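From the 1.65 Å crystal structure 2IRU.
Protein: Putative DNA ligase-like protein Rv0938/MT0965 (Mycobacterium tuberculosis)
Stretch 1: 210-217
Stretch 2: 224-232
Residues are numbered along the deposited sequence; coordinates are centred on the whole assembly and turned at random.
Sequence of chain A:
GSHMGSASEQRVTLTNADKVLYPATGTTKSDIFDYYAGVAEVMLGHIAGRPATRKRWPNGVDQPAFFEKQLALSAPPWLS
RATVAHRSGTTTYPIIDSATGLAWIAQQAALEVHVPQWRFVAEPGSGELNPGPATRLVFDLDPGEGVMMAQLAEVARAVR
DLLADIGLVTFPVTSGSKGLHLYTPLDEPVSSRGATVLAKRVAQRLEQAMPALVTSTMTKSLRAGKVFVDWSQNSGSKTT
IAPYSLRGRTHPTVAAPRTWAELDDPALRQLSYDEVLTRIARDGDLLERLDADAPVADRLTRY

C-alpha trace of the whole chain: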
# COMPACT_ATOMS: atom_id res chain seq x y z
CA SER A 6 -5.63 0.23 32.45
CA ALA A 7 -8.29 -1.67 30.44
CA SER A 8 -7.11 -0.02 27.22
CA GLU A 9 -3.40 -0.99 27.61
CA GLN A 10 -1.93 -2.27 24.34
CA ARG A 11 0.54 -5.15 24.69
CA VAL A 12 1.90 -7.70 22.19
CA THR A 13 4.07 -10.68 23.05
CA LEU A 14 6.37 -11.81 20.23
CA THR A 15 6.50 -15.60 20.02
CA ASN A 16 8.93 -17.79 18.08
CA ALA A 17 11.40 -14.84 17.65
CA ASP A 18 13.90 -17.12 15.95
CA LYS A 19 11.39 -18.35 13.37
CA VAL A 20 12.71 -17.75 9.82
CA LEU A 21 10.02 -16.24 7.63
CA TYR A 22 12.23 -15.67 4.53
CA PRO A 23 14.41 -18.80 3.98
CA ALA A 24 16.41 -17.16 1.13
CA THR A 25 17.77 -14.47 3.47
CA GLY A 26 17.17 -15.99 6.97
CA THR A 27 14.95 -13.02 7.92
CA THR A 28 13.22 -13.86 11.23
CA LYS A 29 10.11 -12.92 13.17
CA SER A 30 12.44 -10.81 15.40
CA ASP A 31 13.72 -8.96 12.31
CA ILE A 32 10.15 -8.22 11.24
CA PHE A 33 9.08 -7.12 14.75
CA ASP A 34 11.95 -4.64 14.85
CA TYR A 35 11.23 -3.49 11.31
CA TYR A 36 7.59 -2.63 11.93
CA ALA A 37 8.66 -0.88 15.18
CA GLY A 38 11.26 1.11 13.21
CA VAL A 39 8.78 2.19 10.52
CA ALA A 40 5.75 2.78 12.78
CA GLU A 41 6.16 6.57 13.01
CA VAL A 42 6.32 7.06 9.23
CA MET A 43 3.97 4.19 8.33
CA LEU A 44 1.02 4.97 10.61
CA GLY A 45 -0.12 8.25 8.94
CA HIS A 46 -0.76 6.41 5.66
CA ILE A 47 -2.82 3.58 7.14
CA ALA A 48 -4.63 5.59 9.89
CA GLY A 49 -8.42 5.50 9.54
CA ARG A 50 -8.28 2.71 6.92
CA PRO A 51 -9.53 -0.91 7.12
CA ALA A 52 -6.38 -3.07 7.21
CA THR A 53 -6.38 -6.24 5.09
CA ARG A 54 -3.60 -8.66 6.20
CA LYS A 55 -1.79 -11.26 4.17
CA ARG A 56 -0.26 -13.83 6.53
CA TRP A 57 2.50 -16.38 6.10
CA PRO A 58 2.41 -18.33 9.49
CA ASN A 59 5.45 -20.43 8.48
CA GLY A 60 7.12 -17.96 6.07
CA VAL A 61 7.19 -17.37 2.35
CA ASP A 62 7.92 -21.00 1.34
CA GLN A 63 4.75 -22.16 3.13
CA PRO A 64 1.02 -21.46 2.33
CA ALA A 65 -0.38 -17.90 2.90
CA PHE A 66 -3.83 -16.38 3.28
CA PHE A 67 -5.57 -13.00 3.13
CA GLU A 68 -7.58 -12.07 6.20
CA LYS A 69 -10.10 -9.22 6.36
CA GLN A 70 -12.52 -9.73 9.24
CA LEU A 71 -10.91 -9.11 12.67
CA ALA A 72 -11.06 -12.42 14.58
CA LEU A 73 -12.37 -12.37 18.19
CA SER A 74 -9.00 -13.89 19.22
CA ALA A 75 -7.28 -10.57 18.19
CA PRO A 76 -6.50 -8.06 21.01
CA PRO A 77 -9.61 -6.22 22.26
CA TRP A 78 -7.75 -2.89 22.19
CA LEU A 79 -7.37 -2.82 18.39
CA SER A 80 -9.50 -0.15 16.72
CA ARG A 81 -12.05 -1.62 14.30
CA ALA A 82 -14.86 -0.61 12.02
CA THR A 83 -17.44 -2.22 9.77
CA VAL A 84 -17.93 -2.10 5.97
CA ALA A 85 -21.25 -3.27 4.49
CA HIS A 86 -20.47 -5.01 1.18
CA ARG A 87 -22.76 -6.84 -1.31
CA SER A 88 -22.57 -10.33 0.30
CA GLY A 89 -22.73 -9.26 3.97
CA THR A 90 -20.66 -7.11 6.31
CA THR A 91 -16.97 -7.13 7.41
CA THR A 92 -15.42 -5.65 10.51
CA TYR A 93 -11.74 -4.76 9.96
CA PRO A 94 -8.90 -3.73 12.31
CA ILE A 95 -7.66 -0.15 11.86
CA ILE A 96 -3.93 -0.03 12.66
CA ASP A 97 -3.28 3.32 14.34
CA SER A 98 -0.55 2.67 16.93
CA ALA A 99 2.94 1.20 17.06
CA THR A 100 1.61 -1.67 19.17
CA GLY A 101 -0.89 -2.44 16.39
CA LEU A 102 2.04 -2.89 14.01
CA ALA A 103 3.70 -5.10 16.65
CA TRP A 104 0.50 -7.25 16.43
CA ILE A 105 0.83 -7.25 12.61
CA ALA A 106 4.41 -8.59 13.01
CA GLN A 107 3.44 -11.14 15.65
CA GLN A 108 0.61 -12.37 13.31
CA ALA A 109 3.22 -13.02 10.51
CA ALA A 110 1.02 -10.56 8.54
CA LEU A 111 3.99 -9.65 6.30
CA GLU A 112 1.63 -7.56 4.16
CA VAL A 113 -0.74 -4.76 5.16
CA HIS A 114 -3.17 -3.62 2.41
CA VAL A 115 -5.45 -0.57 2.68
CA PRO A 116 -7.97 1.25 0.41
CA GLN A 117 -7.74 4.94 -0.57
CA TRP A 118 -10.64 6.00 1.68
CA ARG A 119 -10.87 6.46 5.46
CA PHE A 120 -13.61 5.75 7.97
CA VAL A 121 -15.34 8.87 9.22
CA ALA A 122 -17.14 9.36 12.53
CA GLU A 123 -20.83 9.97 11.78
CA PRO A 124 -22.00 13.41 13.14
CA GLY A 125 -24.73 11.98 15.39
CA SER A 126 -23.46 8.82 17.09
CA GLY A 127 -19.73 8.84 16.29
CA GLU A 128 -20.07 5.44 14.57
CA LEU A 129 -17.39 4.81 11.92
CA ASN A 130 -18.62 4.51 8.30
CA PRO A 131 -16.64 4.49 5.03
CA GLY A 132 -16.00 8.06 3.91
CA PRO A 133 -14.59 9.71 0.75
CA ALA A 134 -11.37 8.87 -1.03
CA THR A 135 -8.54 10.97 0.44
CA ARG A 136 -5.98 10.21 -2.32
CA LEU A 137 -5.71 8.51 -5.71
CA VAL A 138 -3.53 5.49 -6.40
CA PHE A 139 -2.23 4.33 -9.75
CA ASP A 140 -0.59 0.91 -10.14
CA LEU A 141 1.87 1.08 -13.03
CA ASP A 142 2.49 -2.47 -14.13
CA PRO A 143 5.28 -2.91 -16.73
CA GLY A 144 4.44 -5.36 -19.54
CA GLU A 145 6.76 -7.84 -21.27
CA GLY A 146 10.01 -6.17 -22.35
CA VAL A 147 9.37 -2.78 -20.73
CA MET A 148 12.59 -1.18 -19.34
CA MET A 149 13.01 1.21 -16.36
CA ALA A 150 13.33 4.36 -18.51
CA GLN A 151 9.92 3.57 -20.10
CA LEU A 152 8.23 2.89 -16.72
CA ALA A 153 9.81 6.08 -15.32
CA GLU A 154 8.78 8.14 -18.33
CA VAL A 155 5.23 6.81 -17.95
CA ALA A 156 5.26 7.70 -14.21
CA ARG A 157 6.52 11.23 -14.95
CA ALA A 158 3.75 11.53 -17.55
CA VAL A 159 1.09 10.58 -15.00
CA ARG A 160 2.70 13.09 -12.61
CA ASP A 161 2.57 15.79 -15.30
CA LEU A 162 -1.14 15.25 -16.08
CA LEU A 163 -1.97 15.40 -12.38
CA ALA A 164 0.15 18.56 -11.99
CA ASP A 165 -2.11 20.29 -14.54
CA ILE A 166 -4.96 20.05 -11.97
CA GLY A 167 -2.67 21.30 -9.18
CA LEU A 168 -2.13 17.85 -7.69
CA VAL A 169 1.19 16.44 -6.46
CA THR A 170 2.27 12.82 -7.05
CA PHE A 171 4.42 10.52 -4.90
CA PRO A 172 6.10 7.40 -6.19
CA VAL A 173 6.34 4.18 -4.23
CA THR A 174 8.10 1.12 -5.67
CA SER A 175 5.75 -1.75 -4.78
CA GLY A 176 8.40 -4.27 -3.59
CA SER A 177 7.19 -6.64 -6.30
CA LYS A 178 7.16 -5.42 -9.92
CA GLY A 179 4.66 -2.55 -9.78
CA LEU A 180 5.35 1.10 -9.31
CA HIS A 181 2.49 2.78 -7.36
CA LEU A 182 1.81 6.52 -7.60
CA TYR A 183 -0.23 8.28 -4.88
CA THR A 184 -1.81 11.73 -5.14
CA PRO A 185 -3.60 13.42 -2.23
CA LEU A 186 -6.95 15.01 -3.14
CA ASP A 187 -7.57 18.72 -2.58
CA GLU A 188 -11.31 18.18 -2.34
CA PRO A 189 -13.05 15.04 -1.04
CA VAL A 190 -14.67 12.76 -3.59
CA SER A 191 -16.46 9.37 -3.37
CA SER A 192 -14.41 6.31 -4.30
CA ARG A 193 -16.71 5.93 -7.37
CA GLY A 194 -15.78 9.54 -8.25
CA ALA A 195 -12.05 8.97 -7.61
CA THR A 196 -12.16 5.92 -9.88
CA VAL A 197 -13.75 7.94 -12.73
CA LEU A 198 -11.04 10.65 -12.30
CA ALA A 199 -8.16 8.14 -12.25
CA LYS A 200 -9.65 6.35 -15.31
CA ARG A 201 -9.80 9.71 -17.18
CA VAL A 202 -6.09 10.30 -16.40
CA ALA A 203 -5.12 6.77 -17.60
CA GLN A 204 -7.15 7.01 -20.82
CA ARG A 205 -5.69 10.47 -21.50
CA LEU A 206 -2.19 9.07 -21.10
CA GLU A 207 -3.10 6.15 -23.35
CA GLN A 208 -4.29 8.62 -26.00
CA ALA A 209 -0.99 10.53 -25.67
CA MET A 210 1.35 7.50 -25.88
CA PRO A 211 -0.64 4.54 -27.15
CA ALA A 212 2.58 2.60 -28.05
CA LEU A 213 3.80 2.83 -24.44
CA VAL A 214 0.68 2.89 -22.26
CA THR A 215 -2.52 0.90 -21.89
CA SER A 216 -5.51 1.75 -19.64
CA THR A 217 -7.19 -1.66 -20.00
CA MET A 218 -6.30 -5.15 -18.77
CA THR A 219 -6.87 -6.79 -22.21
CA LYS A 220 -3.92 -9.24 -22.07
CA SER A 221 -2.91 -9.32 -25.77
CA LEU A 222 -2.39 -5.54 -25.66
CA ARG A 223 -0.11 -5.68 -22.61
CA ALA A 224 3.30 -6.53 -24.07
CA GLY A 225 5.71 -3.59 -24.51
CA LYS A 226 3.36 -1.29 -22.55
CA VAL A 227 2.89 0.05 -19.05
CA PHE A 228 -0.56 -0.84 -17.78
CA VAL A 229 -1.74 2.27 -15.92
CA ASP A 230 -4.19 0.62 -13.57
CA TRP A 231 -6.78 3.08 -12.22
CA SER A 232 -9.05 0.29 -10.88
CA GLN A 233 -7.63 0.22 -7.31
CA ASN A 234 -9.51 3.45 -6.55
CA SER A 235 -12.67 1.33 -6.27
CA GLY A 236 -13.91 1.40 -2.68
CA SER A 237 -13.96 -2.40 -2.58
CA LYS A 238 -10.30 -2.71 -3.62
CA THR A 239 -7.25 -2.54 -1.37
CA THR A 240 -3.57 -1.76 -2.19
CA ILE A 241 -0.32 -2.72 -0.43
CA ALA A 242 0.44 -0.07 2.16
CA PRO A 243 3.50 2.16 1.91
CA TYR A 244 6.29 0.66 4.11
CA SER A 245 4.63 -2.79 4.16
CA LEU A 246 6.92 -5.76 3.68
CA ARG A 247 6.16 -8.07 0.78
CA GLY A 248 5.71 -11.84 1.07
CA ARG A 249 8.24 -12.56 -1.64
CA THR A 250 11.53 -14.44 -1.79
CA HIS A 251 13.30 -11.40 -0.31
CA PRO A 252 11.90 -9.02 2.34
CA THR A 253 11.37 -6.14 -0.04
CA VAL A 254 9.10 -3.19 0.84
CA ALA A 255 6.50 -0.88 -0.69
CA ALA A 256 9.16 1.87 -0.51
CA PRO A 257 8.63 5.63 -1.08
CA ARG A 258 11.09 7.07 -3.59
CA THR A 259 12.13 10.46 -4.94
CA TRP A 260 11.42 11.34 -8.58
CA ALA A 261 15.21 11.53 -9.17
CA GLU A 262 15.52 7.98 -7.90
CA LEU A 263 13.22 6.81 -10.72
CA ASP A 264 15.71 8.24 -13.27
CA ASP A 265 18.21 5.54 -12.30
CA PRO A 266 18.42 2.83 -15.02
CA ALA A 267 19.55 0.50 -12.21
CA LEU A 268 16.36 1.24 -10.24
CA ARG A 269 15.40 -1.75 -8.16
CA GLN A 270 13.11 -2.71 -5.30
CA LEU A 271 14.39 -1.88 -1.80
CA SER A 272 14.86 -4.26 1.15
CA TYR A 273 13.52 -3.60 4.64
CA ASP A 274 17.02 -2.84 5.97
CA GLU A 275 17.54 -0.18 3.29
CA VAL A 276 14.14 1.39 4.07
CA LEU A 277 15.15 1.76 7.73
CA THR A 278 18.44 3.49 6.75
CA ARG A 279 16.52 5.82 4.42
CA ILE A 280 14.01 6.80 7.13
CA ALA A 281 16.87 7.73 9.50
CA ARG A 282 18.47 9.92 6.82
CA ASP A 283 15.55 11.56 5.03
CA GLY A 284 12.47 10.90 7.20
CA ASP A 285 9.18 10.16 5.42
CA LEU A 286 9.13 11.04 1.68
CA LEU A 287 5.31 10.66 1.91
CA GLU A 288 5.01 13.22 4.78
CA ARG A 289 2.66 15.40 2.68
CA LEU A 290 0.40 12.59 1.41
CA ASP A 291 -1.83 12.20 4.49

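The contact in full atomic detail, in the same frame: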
# COMPACT_ATOMS: atom_id res chain seq x y z
N MET A 210 0.27 8.43 -25.52
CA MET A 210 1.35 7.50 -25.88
C MET A 210 0.80 6.11 -26.04
O MET A 210 1.14 5.22 -25.25
CB MET A 210 2.45 7.40 -24.83
CG MET A 210 2.82 8.60 -24.04
SD MET A 210 3.48 8.14 -22.41
CE MET A 210 4.29 9.69 -22.10
N PRO A 211 -0.03 5.89 -27.08
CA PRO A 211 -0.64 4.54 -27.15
C PRO A 211 0.35 3.38 -27.39
O PRO A 211 0.01 2.24 -27.07
CB PRO A 211 -1.65 4.68 -28.29
CG PRO A 211 -1.02 5.77 -29.19
CD PRO A 211 -0.50 6.76 -28.17
N ALA A 212 1.56 3.65 -27.89
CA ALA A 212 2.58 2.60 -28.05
C ALA A 212 3.17 2.15 -26.71
O ALA A 212 3.72 1.04 -26.61
CB ALA A 212 3.70 3.11 -28.94
N LEU A 213 3.05 3.01 -25.70
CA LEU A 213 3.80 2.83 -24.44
C LEU A 213 2.91 2.59 -23.23
O LEU A 213 3.38 2.08 -22.20
CB LEU A 213 4.65 4.08 -24.17
CG LEU A 213 5.52 4.55 -25.33
CD1 LEU A 213 6.32 5.79 -24.96
CD2 LEU A 213 6.45 3.43 -25.84
N VAL A 214 1.65 2.99 -23.37
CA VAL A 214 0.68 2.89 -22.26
C VAL A 214 -0.62 2.22 -22.66
O VAL A 214 -1.17 2.49 -23.74
CB VAL A 214 0.34 4.32 -21.73
CG1 VAL A 214 -0.91 4.31 -20.82
CG2 VAL A 214 1.53 4.91 -21.02
N THR A 215 -1.14 1.37 -21.76
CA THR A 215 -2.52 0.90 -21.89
C THR A 215 -3.31 1.21 -20.61
O THR A 215 -2.75 1.23 -19.52
CB THR A 215 -2.63 -0.62 -22.26
OG1 THR A 215 -4.01 -0.97 -22.47
CG2 THR A 215 -2.04 -1.53 -21.16
N SER A 216 -4.61 1.47 -20.77
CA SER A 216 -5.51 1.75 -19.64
C SER A 216 -6.48 0.59 -19.38
O SER A 216 -7.37 0.70 -18.52
CB SER A 216 -6.34 3.01 -19.90
OG SER A 216 -7.25 2.82 -20.99
N THR A 217 -6.35 -0.48 -20.17
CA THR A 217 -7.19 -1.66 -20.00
C THR A 217 -6.36 -2.91 -19.68
O THR A 217 -5.16 -2.97 -19.98
CB THR A 217 -8.07 -1.92 -21.23
OG1 THR A 217 -7.25 -2.14 -22.39
CG2 THR A 217 -8.97 -0.73 -21.50
N ALA A 224 1.86 -6.44 -23.82
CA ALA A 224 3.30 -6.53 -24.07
C ALA A 224 3.84 -5.19 -24.57
O ALA A 224 3.20 -4.53 -25.39
CB ALA A 224 3.61 -7.65 -25.05
N GLY A 225 5.02 -4.81 -24.07
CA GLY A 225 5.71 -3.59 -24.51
C GLY A 225 5.11 -2.31 -23.95
O GLY A 225 5.58 -1.22 -24.26
N LYS A 226 4.06 -2.45 -23.14
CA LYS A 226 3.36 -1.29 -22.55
C LYS A 226 3.31 -1.32 -21.04
O LYS A 226 3.29 -2.39 -20.42
CB LYS A 226 1.92 -1.19 -23.09
CG LYS A 226 1.89 -1.09 -24.60
CD LYS A 226 0.50 -0.91 -25.18
CE LYS A 226 0.66 -0.98 -26.69
NZ LYS A 226 -0.59 -1.09 -27.48
N VAL A 227 3.26 -0.12 -20.46
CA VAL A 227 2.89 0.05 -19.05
C VAL A 227 1.37 0.05 -18.92
O VAL A 227 0.67 0.86 -19.54
CB VAL A 227 3.48 1.34 -18.43
CG1 VAL A 227 3.04 1.50 -16.94
CG2 VAL A 227 4.99 1.34 -18.55
N PHE A 228 0.85 -0.85 -18.09
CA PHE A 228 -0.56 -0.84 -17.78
C PHE A 228 -0.76 0.16 -16.63
O PHE A 228 -0.23 -0.03 -15.54
CB PHE A 228 -1.01 -2.24 -17.35
CG PHE A 228 -2.41 -2.30 -16.82
CD1 PHE A 228 -3.40 -1.46 -17.32
CD2 PHE A 228 -2.74 -3.21 -15.82
CE1 PHE A 228 -4.74 -1.52 -16.82
CE2 PHE A 228 -4.05 -3.28 -15.32
CZ PHE A 228 -5.04 -2.43 -15.82
N VAL A 229 -1.46 1.25 -16.92
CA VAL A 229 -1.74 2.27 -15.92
C VAL A 229 -3.08 1.92 -15.28
O VAL A 229 -4.13 2.31 -15.79
CB VAL A 229 -1.75 3.68 -16.52
CG1 VAL A 229 -2.05 4.73 -15.48
CG2 VAL A 229 -0.41 3.97 -17.14
N ASP A 230 -3.00 1.17 -14.20
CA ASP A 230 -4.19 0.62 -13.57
C ASP A 230 -4.79 1.65 -12.60
O ASP A 230 -4.17 2.01 -11.57
CB ASP A 230 -3.83 -0.69 -12.84
CG ASP A 230 -5.07 -1.45 -12.33
OD1 ASP A 230 -6.20 -1.02 -12.57
OD2 ASP A 230 -4.90 -2.49 -11.65
N TRP A 231 -5.99 2.12 -12.97
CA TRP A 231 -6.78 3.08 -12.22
C TRP A 231 -7.81 2.38 -11.34
O TRP A 231 -8.50 3.07 -10.55
CB TRP A 231 -7.55 3.98 -13.21
CG TRP A 231 -8.17 3.17 -14.33
CD1 TRP A 231 -7.61 2.90 -15.56
CD2 TRP A 231 -9.43 2.49 -14.31
NE1 TRP A 231 -8.47 2.11 -16.30
CE2 TRP A 231 -9.58 1.83 -15.55
CE3 TRP A 231 -10.45 2.36 -13.35
CZ2 TRP A 231 -10.72 1.08 -15.86
CZ3 TRP A 231 -11.58 1.60 -13.67
CH2 TRP A 231 -11.70 0.96 -14.90
N SER A 232 -7.91 1.05 -11.45
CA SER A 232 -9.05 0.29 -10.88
C SER A 232 -8.99 0.15 -9.35
O SER A 232 -10.00 -0.18 -8.69
CB SER A 232 -9.16 -1.11 -11.51
OG SER A 232 -8.09 -1.93 -11.11
O HOH W 1 5.71 -0.48 -27.55

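Residues 210-217 and 224-232 lie side by side as two short parallel strands, Val214-Thr215 against Val227-Asp230, and together bury 505 Å² of surface. Bridges pair Val214 with Val227 and Thr215 with Phe228, at CA-CA distances of 4.8 and 4.9 Å. Met210 is the first residue to leave the preceding helix, and its carbonyl O accepts bonds from Leu213 N and Val214 N (both 3.0 Å), a tight turn that leads the chain into the strand. From there the hydrogen bonds alternate in direction, as expected for parallel pairing: Val227 N donates to Leu213 O (2.8 Å), Thr215 N to Val227 O (2.9 Å) and Val229 N to Thr215 O (2.9 Å). All three are close to linear, with angles at hydrogen of 163-167°. CA-H...O contacts reinforce the ladder, with Lys226 CA 3.4 Å from Leu213 O, Val214 CA 3.4 Å from Val227 O and Phe228 CA 3.5 Å from Thr215 O.

At the open end of the ladder, Gly225 has a phi of 76°, a conformation that favours glycine. A water there donates to Ala212 O (2.7 Å) and, weakly, to Gly225 O (3.4 Å), linking the two stretches where direct pairing has not yet begun.

Side chains alternate between the two faces of the sheet. Val214 and Val227 share one face, where both are buried; Val214 CG1 also packs 3.7 Å from Val229 CG2, an apolar contact suited to beta-branched residues in extended backbone. Thr215 and Phe228 occupy the other face, with Thr215 CG2 4.0 Å from Phe228 CB. The Phe228 ring reaches along stretch 1, presenting its edge to the backbone of Ser216, with Phe228 CE1 3.7 Å from Ser216 C. The methyl of Thr215 thus serves the packing, while Thr215 OG1 accepts a weak bond from Thr217 N (3.3 Å) within the same stretch.

Lys226 loses the most area to the opposite stretch, 74 Å². Its CB points toward stretch 1, and a nearly fully extended chain (m, then t throughout) runs past the turn, placing Lys226 CG 3.5 Å from Ala212 O and Lys226 CE 3.3 Å from Pro211 O. The aliphatic portion thereby lies against the carbonyls of two otherwise exposed residues, and Lys226 NZ comes to 3.4 Å from Pro211 O.

Beyond the ladder, Trp231 adds a side-chain clamp. Its indole extends from a CB that points sideways, and Trp231 NE1 donates to Ser216 O (2.9 Å, 152°), with that oxygen near the ring plane. The bond satisfies a buried residue's carbonyl just past the strand.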